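PDB 6EO5: PpBBE-like 1 D396N from Physcomitrella patens subsp. patens, which is a variant of a cellobiose oxidase, a berberine bridge enzyme-like flavoprotein that carries FAD and in its parent form oxidises cellobiose. Local coordinates for residues A128-G133 with L300-L305; G22-F27 with D98-K103; L305-W310 with S314-N319; K332-Y337 with S410-Y415; K237-F242 with S389-Q394. One frame throughout, in Å; residues are numbered along the deposited sequence.

Contact 1 of 5, residues A128-G133 with L300-L305; sequences ALWNAG and LNWIQL
Trp130 carries this contact almost alone: its indole, on a helix of the FAD-binding domain, reaches over to the start of helix 302-308 and meets three consecutive residues there. Ile303 lies over one face of the ring in a CH-pi contact, with CB 3.7 Å from the centroid of the five-membered ring and 14° off its normal, while Ile303 CG2 sits 3.5 Å from Trp130 NE1. The six-membered half touches Trp302 CB through CZ3 (3.4 Å) and approaches Asn301 CG through CZ2 (4.0 Å). Asn301 is the N-cap of helix 302-308 and forms a capping box with Gln304: Gln304 N donates to Asn301 OD1 at 2.9 Å, and Asn301 N donates to Gln304 OE1 at 3.0 Å, the latter bond almost straight. Trp302 CG stands anti to its own N (chi1 -176°), which carries most of the second indole away toward Ser159 and Val218, so that CB makes its closest approach to Trp130. Putting an alanine at Trp130 would probably open a gap between the two helices and take the indole face away from Ile303.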
# COMPACT_ATOMS: atom_id res chain seq x y z
N ALA A 128 6.27 -12.33 -13.20
CA ALA A 128 6.36 -11.89 -14.59
C ALA A 128 7.61 -11.06 -14.84
O ALA A 128 8.29 -11.24 -15.86
CB ALA A 128 5.11 -11.12 -14.99
N LEU A 129 7.91 -10.13 -13.93
CA LEU A 129 9.06 -9.25 -14.12
C LEU A 129 10.38 -9.99 -13.93
O LEU A 129 11.39 -9.63 -14.56
CB LEU A 129 8.98 -8.06 -13.15
CG LEU A 129 7.97 -6.96 -13.51
CD1 LEU A 129 7.79 -6.00 -12.33
CD2 LEU A 129 8.44 -6.19 -14.74
N TRP A 130 10.41 -11.01 -13.07
CA TRP A 130 11.62 -11.80 -12.88
C TRP A 130 11.90 -12.67 -14.11
O TRP A 130 13.00 -12.64 -14.67
CB TRP A 130 11.47 -12.66 -11.63
CG TRP A 130 12.61 -13.56 -11.36
CD1 TRP A 130 12.61 -14.92 -11.41
CD2 TRP A 130 13.94 -13.18 -10.97
NE1 TRP A 130 13.84 -15.41 -11.09
CE2 TRP A 130 14.69 -14.36 -10.81
CE3 TRP A 130 14.57 -11.95 -10.74
CZ2 TRP A 130 16.03 -14.36 -10.43
CZ3 TRP A 130 15.92 -11.95 -10.37
CH2 TRP A 130 16.64 -13.15 -10.22
N ASN A 131 10.88 -13.43 -14.54
CA ASN A 131 11.00 -14.27 -15.73
C ASN A 131 11.34 -13.45 -16.97
O ASN A 131 12.09 -13.91 -17.83
CB ASN A 131 9.70 -15.04 -15.95
CG ASN A 131 9.46 -16.12 -14.90
OD1 ASN A 131 10.38 -16.55 -14.20
ND2 ASN A 131 8.21 -16.56 -14.78
N ALA A 132 10.79 -12.24 -17.09
CA ALA A 132 10.98 -11.49 -18.33
C ALA A 132 12.40 -10.99 -18.48
O ALA A 132 12.94 -10.97 -19.59
CB ALA A 132 10.00 -10.33 -18.40
N GLY A 133 13.04 -10.57 -17.38
CA GLY A 133 14.34 -9.93 -17.48
C GLY A 133 15.12 -9.77 -16.18
O GLY A 133 16.04 -8.95 -16.11
N LEU A 300 20.13 -15.04 -1.33
CA LEU A 300 19.04 -15.52 -2.18
C LEU A 300 19.08 -14.79 -3.50
O LEU A 300 19.75 -13.76 -3.65
CB LEU A 300 17.67 -15.30 -1.53
CG LEU A 300 17.41 -15.84 -0.13
CD1 LEU A 300 16.10 -15.32 0.39
CD2 LEU A 300 17.41 -17.35 -0.20
N ASN A 301 18.33 -15.30 -4.49
CA ASN A 301 18.03 -14.48 -5.65
C ASN A 301 16.73 -13.72 -5.40
O ASN A 301 16.06 -13.92 -4.37
CB ASN A 301 17.96 -15.33 -6.93
CG ASN A 301 16.78 -16.29 -6.96
OD1 ASN A 301 15.66 -15.96 -6.57
ND2 ASN A 301 17.03 -17.49 -7.46
N TRP A 302 16.34 -12.87 -6.35
CA TRP A 302 15.26 -11.93 -6.08
C TRP A 302 13.92 -12.64 -5.88
O TRP A 302 13.19 -12.33 -4.93
CB TRP A 302 15.17 -10.89 -7.21
CG TRP A 302 14.13 -9.84 -6.90
CD1 TRP A 302 12.90 -9.68 -7.50
CD2 TRP A 302 14.21 -8.83 -5.88
NE1 TRP A 302 12.23 -8.62 -6.94
CE2 TRP A 302 13.01 -8.09 -5.94
CE3 TRP A 302 15.18 -8.49 -4.94
CZ2 TRP A 302 12.76 -7.01 -5.08
CZ3 TRP A 302 14.93 -7.41 -4.09
CH2 TRP A 302 13.73 -6.69 -4.17
N ILE A 303 13.58 -13.60 -6.75
CA ILE A 303 12.27 -14.23 -6.63
C ILE A 303 12.21 -15.13 -5.39
O ILE A 303 11.12 -15.38 -4.86
CB ILE A 303 11.91 -15.00 -7.92
CG1 ILE A 303 10.39 -15.07 -8.08
CG2 ILE A 303 12.55 -16.40 -7.99
CD1 ILE A 303 9.76 -13.72 -8.45
N GLN A 304 13.37 -15.59 -4.90
CA GLN A 304 13.40 -16.27 -3.61
C GLN A 304 13.16 -15.30 -2.47
O GLN A 304 12.58 -15.67 -1.45
CB GLN A 304 14.75 -16.96 -3.40
CG GLN A 304 14.95 -18.21 -4.21
CD GLN A 304 16.34 -18.77 -4.01
OE1 GLN A 304 17.34 -18.10 -4.27
NE2 GLN A 304 16.41 -20.00 -3.51
N LEU A 305 13.65 -14.07 -2.62
CA LEU A 305 13.48 -13.07 -1.58
C LEU A 305 12.01 -12.72 -1.41
O LEU A 305 11.51 -12.62 -0.28
CB LEU A 305 14.30 -11.82 -1.92
CG LEU A 305 13.96 -10.75 -0.88
CD1 LEU A 305 14.89 -10.85 0.32
CD2 LEU A 305 13.91 -9.35 -1.47

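Contact 2 of 5, residues G22-F27 with D98-K103; sequences GARTAF and DMEGFK
The Arg24 guanidinium meets Glu100 at its edge, with OE1 near its plane and 3.6 Å from NH2, a long salt bridge; the guanidinium and carboxylate planes are turned 41° apart. Within 98-103 the Phe102 ring takes Met99 CE over the centre of one face, 3.6 Å above the plane. The setting is the four-stranded mixed sheet of the FAD-binding domain, where strand 24-26 is an outer strand and 50-53 lies between it and 95-98. The salt bridge therefore spans strand 50-53, and Phe53 of that strand receives Arg24 in a cation-pi contact and is also touched by Glu100. Arg24 runs extended as far as CD and then bends at chi3 (58°), bringing NH2 to the carboxylate. Glu100 stretches out from a type I turn, Met99 to Phe102, that leads off the end of strand 95-98. This is a surface contact, so solvent is likely to weaken the pull of the charges. Asp98, whose OD2 is held by Arg77 in a salt bridge, also makes an Asx turn: its OD1 accepts from Glu100 N at 2.8 Å.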
# COMPACT_ATOMS: atom_id res chain seq x y z
N GLY A 22 -21.55 -5.68 -22.34
CA GLY A 22 -21.20 -7.07 -22.47
C GLY A 22 -20.23 -7.61 -21.44
O GLY A 22 -19.87 -8.80 -21.51
N ALA A 23 -19.79 -6.80 -20.48
CA ALA A 23 -18.91 -7.33 -19.45
C ALA A 23 -19.68 -8.27 -18.53
O ALA A 23 -20.90 -8.20 -18.40
CB ALA A 23 -18.29 -6.19 -18.64
N ARG A 24 -18.94 -9.18 -17.90
CA ARG A 24 -19.54 -10.04 -16.88
C ARG A 24 -20.03 -9.20 -15.70
O ARG A 24 -19.43 -8.18 -15.35
CB ARG A 24 -18.51 -11.06 -16.41
CG ARG A 24 -18.95 -11.90 -15.22
CD ARG A 24 -17.98 -13.04 -15.00
NE ARG A 24 -16.60 -12.60 -14.78
CZ ARG A 24 -16.03 -12.52 -13.58
NH1 ARG A 24 -16.73 -12.85 -12.49
NH2 ARG A 24 -14.77 -12.11 -13.46
N THR A 25 -21.16 -9.61 -15.11
CA THR A 25 -21.71 -8.90 -13.96
C THR A 25 -22.17 -9.90 -12.91
O THR A 25 -22.27 -11.10 -13.16
CB THR A 25 -22.90 -8.00 -14.33
OG1 THR A 25 -23.99 -8.79 -14.81
CG2 THR A 25 -22.49 -6.96 -15.37
N ALA A 26 -22.43 -9.38 -11.71
CA ALA A 26 -23.05 -10.14 -10.64
C ALA A 26 -23.94 -9.20 -9.85
O ALA A 26 -23.53 -8.08 -9.53
CB ALA A 26 -22.01 -10.78 -9.72
N PHE A 27 -25.17 -9.64 -9.57
CA PHE A 27 -26.16 -8.76 -8.97
C PHE A 27 -26.69 -9.35 -7.67
O PHE A 27 -26.64 -10.57 -7.48
CB PHE A 27 -27.32 -8.50 -9.95
CG PHE A 27 -27.07 -7.37 -10.90
CD1 PHE A 27 -26.36 -7.57 -12.07
CD2 PHE A 27 -27.53 -6.09 -10.61
CE1 PHE A 27 -26.12 -6.52 -12.95
CE2 PHE A 27 -27.29 -5.03 -11.48
CZ PHE A 27 -26.58 -5.24 -12.65
N ASP A 98 -14.62 -4.09 -10.81
CA ASP A 98 -13.49 -4.96 -10.52
C ASP A 98 -12.62 -5.10 -11.77
O ASP A 98 -13.07 -5.61 -12.80
CB ASP A 98 -13.99 -6.32 -10.04
CG ASP A 98 -12.87 -7.25 -9.61
OD1 ASP A 98 -11.88 -7.41 -10.36
OD2 ASP A 98 -12.99 -7.83 -8.52
N MET A 99 -11.36 -4.66 -11.68
CA MET A 99 -10.46 -4.58 -12.82
C MET A 99 -9.63 -5.85 -13.03
O MET A 99 -8.57 -5.79 -13.67
CB MET A 99 -9.55 -3.36 -12.66
CG MET A 99 -10.30 -2.05 -12.67
SD MET A 99 -11.05 -1.74 -14.28
CE MET A 99 -9.61 -1.22 -15.22
N GLU A 100 -10.12 -6.99 -12.55
CA GLU A 100 -9.36 -8.24 -12.57
C GLU A 100 -8.94 -8.65 -13.97
O GLU A 100 -7.95 -9.37 -14.14
CB GLU A 100 -10.22 -9.31 -11.93
CG GLU A 100 -9.64 -10.68 -11.82
CD GLU A 100 -10.62 -11.59 -11.10
OE1 GLU A 100 -11.85 -11.47 -11.37
OE2 GLU A 100 -10.17 -12.37 -10.24
N GLY A 101 -9.69 -8.22 -14.99
CA GLY A 101 -9.42 -8.61 -16.36
C GLY A 101 -8.32 -7.84 -17.06
O GLY A 101 -8.02 -8.13 -18.22
N PHE A 102 -7.70 -6.88 -16.39
CA PHE A 102 -6.65 -6.06 -17.00
C PHE A 102 -5.30 -6.58 -16.52
O PHE A 102 -4.74 -6.09 -15.54
CB PHE A 102 -6.84 -4.59 -16.67
CG PHE A 102 -7.96 -3.95 -17.42
CD1 PHE A 102 -9.28 -4.30 -17.16
CD2 PHE A 102 -7.70 -3.00 -18.39
CE1 PHE A 102 -10.32 -3.70 -17.85
CE2 PHE A 102 -8.74 -2.39 -19.09
CZ PHE A 102 -10.05 -2.75 -18.82
N LYS A 103 -4.76 -7.59 -17.24
CA LYS A 103 -3.49 -8.21 -16.89
C LYS A 103 -2.47 -8.07 -18.01
O LYS A 103 -1.58 -8.91 -18.17
CB LYS A 103 -3.69 -9.69 -16.54
CG LYS A 103 -4.72 -9.92 -15.44
CD LYS A 103 -4.09 -10.30 -14.12
CE LYS A 103 -5.14 -10.32 -13.00
NZ LYS A 103 -5.62 -11.68 -12.61

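Contact 3 of 5, residues L305-W310 with S314-N319; sequences LILVNW and SNTNPN
The shortest polar bond here, Asn309 N to Leu305 O at 2.9 Å, closes the helical turn that carries Leu307 and Val308, the two side chains that meet Ser314, Thr316 and Pro318. It is followed by Trp310 N to Leu307 O at 3.1 Å as the helix runs out. The chain then turns back, and the returning loop packs against the flank of helix 302-308 that it has just left. Leu307 does most of the touching with its two methyls: CD1 reaches Thr316 O at 3.8 Å and Pro318 CA at 4.1 Å, while CD2 lies 4.0 Å from Thr316 CG2. Thr316 CG2 is anti to the backbone N, while OG1, on the other branch, bonds to Pro313 O; one residue thus shows its methyl to the helix and gives its hydroxyl to the loop. Val308 CG2 meets Ser314 CB at 3.7 Å. Farther along, a weak bond from Asn319 N to Asn317 OD1 spans the start of a 3-10 segment. With no hydrogen bond between the two segments, the contact is van der Waals, methyls against loop carbons and one carbonyl oxygen, and the Ser314 and Thr316 hydroxyls take outside partners, Glu298 and Pro313.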
# COMPACT_ATOMS: atom_id res chain seq x y z
N LEU A 305 13.65 -14.07 -2.62
CA LEU A 305 13.48 -13.07 -1.58
C LEU A 305 12.01 -12.72 -1.41
O LEU A 305 11.51 -12.62 -0.28
CB LEU A 305 14.30 -11.82 -1.92
CG LEU A 305 13.96 -10.75 -0.88
CD1 LEU A 305 14.89 -10.85 0.32
CD2 LEU A 305 13.91 -9.35 -1.47
N ILE A 306 11.30 -12.56 -2.53
CA ILE A 306 9.85 -12.36 -2.50
C ILE A 306 9.17 -13.48 -1.73
O ILE A 306 8.24 -13.25 -0.95
CB ILE A 306 9.31 -12.26 -3.93
CG1 ILE A 306 10.05 -11.15 -4.68
CG2 ILE A 306 7.83 -11.99 -3.93
CD1 ILE A 306 9.81 -9.79 -4.11
N LEU A 307 9.62 -14.72 -1.92
CA LEU A 307 8.97 -15.83 -1.23
C LEU A 307 9.27 -15.79 0.26
O LEU A 307 8.38 -16.01 1.08
CB LEU A 307 9.41 -17.15 -1.85
CG LEU A 307 8.82 -17.40 -3.23
CD1 LEU A 307 9.71 -18.31 -4.07
CD2 LEU A 307 7.42 -17.98 -3.09
N VAL A 308 10.51 -15.50 0.62
CA VAL A 308 10.88 -15.53 2.03
C VAL A 308 10.19 -14.39 2.77
O VAL A 308 9.72 -14.56 3.91
CB VAL A 308 12.41 -15.48 2.17
CG1 VAL A 308 12.81 -15.30 3.61
CG2 VAL A 308 13.01 -16.76 1.62
N ASN A 309 10.07 -13.22 2.12
CA ASN A 309 9.40 -12.08 2.72
C ASN A 309 7.91 -12.31 2.92
O ASN A 309 7.24 -11.46 3.51
CB ASN A 309 9.59 -10.82 1.88
CG ASN A 309 10.91 -10.15 2.14
OD1 ASN A 309 11.60 -10.48 3.10
ND2 ASN A 309 11.28 -9.19 1.30
N TRP A 310 7.38 -13.43 2.45
CA TRP A 310 6.02 -13.83 2.78
C TRP A 310 5.97 -15.20 3.45
O TRP A 310 4.95 -15.90 3.36
CB TRP A 310 5.13 -13.78 1.54
CG TRP A 310 3.71 -13.61 1.91
CD1 TRP A 310 2.69 -14.49 1.68
CD2 TRP A 310 3.14 -12.51 2.63
NE1 TRP A 310 1.52 -14.00 2.19
CE2 TRP A 310 1.76 -12.79 2.78
CE3 TRP A 310 3.65 -11.32 3.15
CZ2 TRP A 310 0.88 -11.91 3.43
CZ3 TRP A 310 2.78 -10.45 3.79
CH2 TRP A 310 1.41 -10.75 3.93
N SER A 314 12.71 -20.77 1.20
CA SER A 314 13.37 -20.28 -0.01
C SER A 314 13.49 -21.34 -1.09
O SER A 314 13.82 -21.00 -2.24
CB SER A 314 14.75 -19.71 0.31
OG SER A 314 15.69 -20.70 0.67
N ASN A 315 13.22 -22.61 -0.77
CA ASN A 315 13.16 -23.65 -1.79
C ASN A 315 11.77 -23.80 -2.39
O ASN A 315 11.56 -24.71 -3.20
CB ASN A 315 13.62 -24.99 -1.20
CG ASN A 315 12.67 -25.54 -0.16
OD1 ASN A 315 11.91 -24.80 0.45
ND2 ASN A 315 12.72 -26.85 0.05
N THR A 316 10.82 -22.94 -2.03
CA THR A 316 9.49 -23.02 -2.62
C THR A 316 9.56 -22.79 -4.13
O THR A 316 10.38 -22.02 -4.63
CB THR A 316 8.56 -22.00 -1.96
OG1 THR A 316 8.36 -22.35 -0.58
CG2 THR A 316 7.21 -21.95 -2.67
N ASN A 317 8.71 -23.51 -4.87
CA ASN A 317 8.58 -23.31 -6.31
C ASN A 317 8.16 -21.87 -6.61
O ASN A 317 7.12 -21.42 -6.09
CB ASN A 317 7.55 -24.28 -6.88
CG ASN A 317 7.36 -24.13 -8.38
OD1 ASN A 317 8.16 -23.50 -9.08
ND2 ASN A 317 6.29 -24.72 -8.90
N PRO A 318 8.90 -21.13 -7.42
CA PRO A 318 8.52 -19.73 -7.69
C PRO A 318 7.10 -19.57 -8.21
O PRO A 318 6.49 -18.51 -8.00
CB PRO A 318 9.56 -19.27 -8.71
CG PRO A 318 10.75 -20.07 -8.42
CD PRO A 318 10.25 -21.42 -7.95
N ASN A 319 6.54 -20.60 -8.87
CA ASN A 319 5.17 -20.49 -9.38
C ASN A 319 4.14 -20.38 -8.27
O ASN A 319 2.97 -20.16 -8.57
CB ASN A 319 4.83 -21.69 -10.25
CG ASN A 319 5.58 -21.69 -11.57
OD1 ASN A 319 5.58 -20.70 -12.31
ND2 ASN A 319 6.24 -22.81 -11.87

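Contact 4 of 5, residues K332-Y337 with S410-Y415; sequences KAKSIY and SYITRY
Strand 332-337 and helix 410-415 run side by side in the same direction, their axes 5° apart and 8.6 Å at closest approach. This is a helix laid on a beta sheet: 331-338 is an outermost strand of the seven-stranded antiparallel sheet, and helix 405-420 follows its neighbour in the sheet, strand 391-398. Ile412 points into the joint, where its CG2 lies 3.8 Å from Lys332 CG and 4.0 Å from Lys334 CD. The two lysines thus lend their aliphatic stems to the packing and send their amines elsewhere: both reach Asp433, and Lys332 NZ also has Glu84, so the paired positive charges are met by acids. The Lys332 chain bends at chi2 (67°), carrying its far end off from the helix. Lys334 instead folds at chi3 and chi4, keeping its methylenes by the helix, and has Trp416 as a cation-pi partner. A serine in place of Lys334 would probably bare one side of Ile412 and leave Asp433 with one positive partner fewer. Thr413 OG1, which hydrogen-bonds to Thr409 O one turn back, lies 3.7 Å from Lys334 CD, and that same CD is 3.6 Å from Ile412 O.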
# COMPACT_ATOMS: atom_id res chain seq x y z
N LYS A 332 -9.21 -2.67 12.79
CA LYS A 332 -9.04 -1.24 12.59
C LYS A 332 -7.54 -0.95 12.53
O LYS A 332 -6.78 -1.45 13.37
CB LYS A 332 -9.71 -0.45 13.71
CG LYS A 332 -9.41 1.04 13.69
CD LYS A 332 -10.03 1.72 12.49
CE LYS A 332 -9.65 3.18 12.47
NZ LYS A 332 -10.05 3.84 11.21
N ALA A 333 -7.12 -0.18 11.53
CA ALA A 333 -5.73 0.20 11.36
C ALA A 333 -5.57 1.72 11.37
O ALA A 333 -6.45 2.46 10.91
CB ALA A 333 -5.16 -0.38 10.05
N LYS A 334 -4.46 2.18 11.94
CA LYS A 334 -4.07 3.59 11.90
C LYS A 334 -2.58 3.67 11.57
O LYS A 334 -1.86 2.68 11.65
CB LYS A 334 -4.38 4.30 13.23
CG LYS A 334 -5.82 4.10 13.70
CD LYS A 334 -6.13 4.77 15.03
CE LYS A 334 -6.12 6.28 14.93
NZ LYS A 334 -7.22 6.83 14.07
N SER A 335 -2.11 4.86 11.18
CA SER A 335 -0.68 5.02 10.91
C SER A 335 -0.24 6.42 11.31
O SER A 335 -1.06 7.32 11.58
CB SER A 335 -0.34 4.74 9.44
OG SER A 335 -0.65 5.84 8.61
N ILE A 336 1.09 6.61 11.34
CA ILE A 336 1.68 7.91 11.69
C ILE A 336 3.10 7.93 11.17
O ILE A 336 3.70 6.88 10.94
CB ILE A 336 1.62 8.16 13.21
CG1 ILE A 336 1.43 9.64 13.51
CG2 ILE A 336 2.85 7.58 13.90
CD1 ILE A 336 1.12 9.92 14.95
N TYR A 337 3.65 9.13 10.98
CA TYR A 337 5.05 9.30 10.59
C TYR A 337 5.86 9.91 11.73
O TYR A 337 5.38 10.79 12.45
CB TYR A 337 5.18 10.17 9.34
CG TYR A 337 4.98 9.42 8.05
CD1 TYR A 337 5.97 8.57 7.53
CD2 TYR A 337 3.78 9.55 7.33
CE1 TYR A 337 5.78 7.86 6.33
CE2 TYR A 337 3.57 8.85 6.15
CZ TYR A 337 4.56 8.01 5.65
OH TYR A 337 4.32 7.34 4.47
N SER A 410 -11.06 1.37 20.26
CA SER A 410 -10.62 2.36 21.25
C SER A 410 -9.16 2.15 21.61
O SER A 410 -8.42 3.12 21.80
CB SER A 410 -11.50 2.26 22.49
OG SER A 410 -12.69 2.98 22.27
N TYR A 411 -8.74 0.89 21.73
CA TYR A 411 -7.35 0.59 22.06
C TYR A 411 -6.39 1.18 21.04
O TYR A 411 -5.44 1.88 21.40
CB TYR A 411 -7.19 -0.92 22.18
CG TYR A 411 -5.77 -1.42 22.13
CD1 TYR A 411 -4.88 -1.16 23.17
CD2 TYR A 411 -5.33 -2.18 21.06
CE1 TYR A 411 -3.59 -1.63 23.13
CE2 TYR A 411 -4.03 -2.66 21.01
CZ TYR A 411 -3.17 -2.38 22.04
OH TYR A 411 -1.88 -2.85 21.99
N ILE A 412 -6.64 0.94 19.75
CA ILE A 412 -5.69 1.39 18.75
C ILE A 412 -5.77 2.90 18.53
O ILE A 412 -4.80 3.52 18.08
CB ILE A 412 -5.87 0.62 17.43
CG1 ILE A 412 -4.57 0.62 16.64
CG2 ILE A 412 -7.01 1.19 16.60
CD1 ILE A 412 -3.53 -0.36 17.16
N THR A 413 -6.90 3.52 18.88
CA THR A 413 -7.01 4.97 18.78
C THR A 413 -6.35 5.67 19.96
O THR A 413 -5.71 6.72 19.79
CB THR A 413 -8.48 5.37 18.66
OG1 THR A 413 -8.99 4.84 17.43
CG2 THR A 413 -8.64 6.88 18.68
N ARG A 414 -6.49 5.12 21.17
CA ARG A 414 -5.69 5.58 22.29
C ARG A 414 -4.20 5.52 21.96
O ARG A 414 -3.46 6.47 22.21
CB ARG A 414 -5.96 4.72 23.52
CG ARG A 414 -7.23 5.01 24.25
CD ARG A 414 -7.27 4.14 25.49
NE ARG A 414 -7.64 2.75 25.23
CZ ARG A 414 -8.85 2.23 25.48
NH1 ARG A 414 -9.80 3.01 26.03
NH2 ARG A 414 -9.10 0.94 25.21
N TYR A 415 -3.76 4.39 21.39
CA TYR A 415 -2.36 4.22 21.05
C TYR A 415 -1.89 5.30 20.08
O TYR A 415 -0.83 5.91 20.28
CB TYR A 415 -2.15 2.83 20.45
CG TYR A 415 -0.73 2.54 19.95
CD1 TYR A 415 -0.29 2.99 18.70
CD2 TYR A 415 0.15 1.81 20.72
CE1 TYR A 415 0.99 2.73 18.25
CE2 TYR A 415 1.43 1.53 20.28
CZ TYR A 415 1.85 1.99 19.05
OH TYR A 415 3.12 1.71 18.62

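Contact 5 of 5, residues K237-F242 with S389-Q394; sequences KNFKSF and SLYSIQ
An aromatic cluster of Phe239, Phe242 and Tyr391 fills the layer between helix 235-246 and the seven-stranded sheet, with Tyr391 contributed by the sheet. The tyrosine comes head-on to Phe239: its OH lies at the edge of the phenyl ring, close to that ring's plane, 3.1 Å from Phe239 CZ. The two ring planes stand 85° apart. Phe242 reaches the same tyrosine differently, with CE2 over one face and 4.3 Å from Tyr391 CD2, the planes at 49°. Two phenylalanines three residues apart on the helix thus share a single ring, one at its hydroxyl end and one over a face. Tyr391 CG lies between its backbone N and carbonyl carbon (chi1 59°), and the ring extends from the strand to the helix. Its hydroxyl is buried but not left without a partner, since Gln243, just after the helical segment, hydrogen-bonds to it through OE1. At the strand, Leu390 and Tyr391 both face Val338 in a classic beta bulge, where 391-398 pairs with the outermost strand 331-338. Around the cluster, Tyr365 of strand 361-367 meets Phe239, while Phe257 of strand 253-259 and Phe285 of helix 279-288 close on Phe242.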
# COMPACT_ATOMS: atom_id res chain seq x y z
N LYS A 237 14.82 -1.60 24.67
CA LYS A 237 16.20 -1.69 24.21
C LYS A 237 16.25 -1.96 22.71
O LYS A 237 17.00 -1.31 21.98
CB LYS A 237 16.93 -2.77 25.01
CG LYS A 237 18.45 -2.73 24.91
CD LYS A 237 19.08 -3.88 25.70
CE LYS A 237 20.58 -3.95 25.45
NZ LYS A 237 21.27 -2.73 25.94
N ASN A 238 15.44 -2.92 22.23
CA ASN A 238 15.48 -3.25 20.81
C ASN A 238 14.98 -2.09 19.96
O ASN A 238 15.60 -1.75 18.94
CB ASN A 238 14.67 -4.51 20.52
CG ASN A 238 15.21 -5.74 21.22
OD1 ASN A 238 16.27 -5.70 21.83
ND2 ASN A 238 14.48 -6.85 21.13
N PHE A 239 13.88 -1.45 20.36
CA PHE A 239 13.36 -0.35 19.54
C PHE A 239 14.32 0.82 19.52
O PHE A 239 14.56 1.41 18.45
CB PHE A 239 11.98 0.11 20.03
CG PHE A 239 11.34 1.08 19.07
CD1 PHE A 239 10.74 0.62 17.91
CD2 PHE A 239 11.44 2.44 19.28
CE1 PHE A 239 10.20 1.49 16.99
CE2 PHE A 239 10.90 3.33 18.35
CZ PHE A 239 10.28 2.85 17.21
N LYS A 240 14.90 1.18 20.67
CA LYS A 240 15.87 2.27 20.70
C LYS A 240 17.06 1.97 19.79
O LYS A 240 17.53 2.85 19.06
CB LYS A 240 16.34 2.53 22.13
CG LYS A 240 17.20 3.76 22.30
CD LYS A 240 17.37 4.08 23.78
CE LYS A 240 18.41 5.17 24.02
NZ LYS A 240 18.27 6.19 22.95
N SER A 241 17.54 0.73 19.81
CA SER A 241 18.66 0.37 18.95
C SER A 241 18.28 0.43 17.48
O SER A 241 19.10 0.82 16.64
CB SER A 241 19.16 -1.02 19.31
OG SER A 241 20.22 -1.35 18.45
N PHE A 242 17.04 0.05 17.15
CA PHE A 242 16.54 0.20 15.79
C PHE A 242 16.57 1.66 15.34
O PHE A 242 17.06 1.97 14.25
CB PHE A 242 15.13 -0.38 15.69
CG PHE A 242 14.36 0.05 14.46
CD1 PHE A 242 14.76 -0.38 13.19
CD2 PHE A 242 13.23 0.85 14.58
CE1 PHE A 242 14.04 0.01 12.05
CE2 PHE A 242 12.50 1.24 13.46
CZ PHE A 242 12.92 0.82 12.18
N SER A 389 10.64 11.78 6.76
CA SER A 389 10.48 11.02 7.99
C SER A 389 11.61 10.02 8.15
O SER A 389 12.29 9.65 7.19
CB SER A 389 9.16 10.26 7.98
OG SER A 389 9.26 9.21 7.03
N LEU A 390 11.80 9.56 9.39
CA LEU A 390 12.69 8.43 9.61
C LEU A 390 11.97 7.11 9.33
O LEU A 390 12.50 6.25 8.63
CB LEU A 390 13.24 8.47 11.03
CG LEU A 390 14.30 7.44 11.42
CD1 LEU A 390 15.52 7.48 10.48
CD2 LEU A 390 14.72 7.64 12.88
N TYR A 391 10.74 6.96 9.85
CA TYR A 391 9.96 5.75 9.62
C TYR A 391 8.48 6.05 9.79
O TYR A 391 8.09 7.06 10.38
CB TYR A 391 10.42 4.62 10.55
CG TYR A 391 10.31 4.93 12.02
CD1 TYR A 391 9.11 4.77 12.71
CD2 TYR A 391 11.42 5.37 12.74
CE1 TYR A 391 9.01 5.04 14.05
CE2 TYR A 391 11.34 5.64 14.09
CZ TYR A 391 10.13 5.48 14.74
OH TYR A 391 10.02 5.76 16.09
N SER A 392 7.65 5.15 9.25
CA SER A 392 6.21 5.14 9.46
C SER A 392 5.85 4.08 10.49
O SER A 392 6.59 3.12 10.68
CB SER A 392 5.48 4.84 8.16
OG SER A 392 5.87 3.55 7.66
N ILE A 393 4.72 4.26 11.16
CA ILE A 393 4.21 3.24 12.09
C ILE A 393 2.88 2.72 11.55
O ILE A 393 1.93 3.50 11.38
CB ILE A 393 4.03 3.77 13.52
CG1 ILE A 393 5.30 4.44 14.06
CG2 ILE A 393 3.63 2.63 14.45
CD1 ILE A 393 5.14 4.92 15.50
N GLN A 394 2.80 1.42 11.32
CA GLN A 394 1.52 0.78 11.01
C GLN A 394 0.96 0.16 12.29
O GLN A 394 1.64 -0.66 12.93
CB GLN A 394 1.68 -0.28 9.91
CG GLN A 394 0.34 -0.72 9.34
CD GLN A 394 0.43 -2.00 8.53
OE1 GLN A 394 -0.59 -2.59 8.18
NE2 GLN A 394 1.64 -2.44 8.25

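Contacts 1 and 3 are neighbours, centres about 10 Å apart: both use helix 302-308, share Leu305, and touch through Gln304 NE2 and Ser314 O. Contacts 4 and 5, centres about 16 Å apart, lie on adjacent strands 331-338 and 391-398 of the seven-stranded sheet; their segments alternate along the chain. Contact 2 closes first in the sequence and lies at the four-stranded sheet, touching none of the others, its centre about 42 Å from that of contact 5. Contact 1 closes before contact 3 opens, and contact 3 is nested in the loop closed by contact 5. Contact 1 joins a helix of the FAD-binding region to the chain leaving outermost strand 294-300, and so probably ties that region to the seven-stranded sheet.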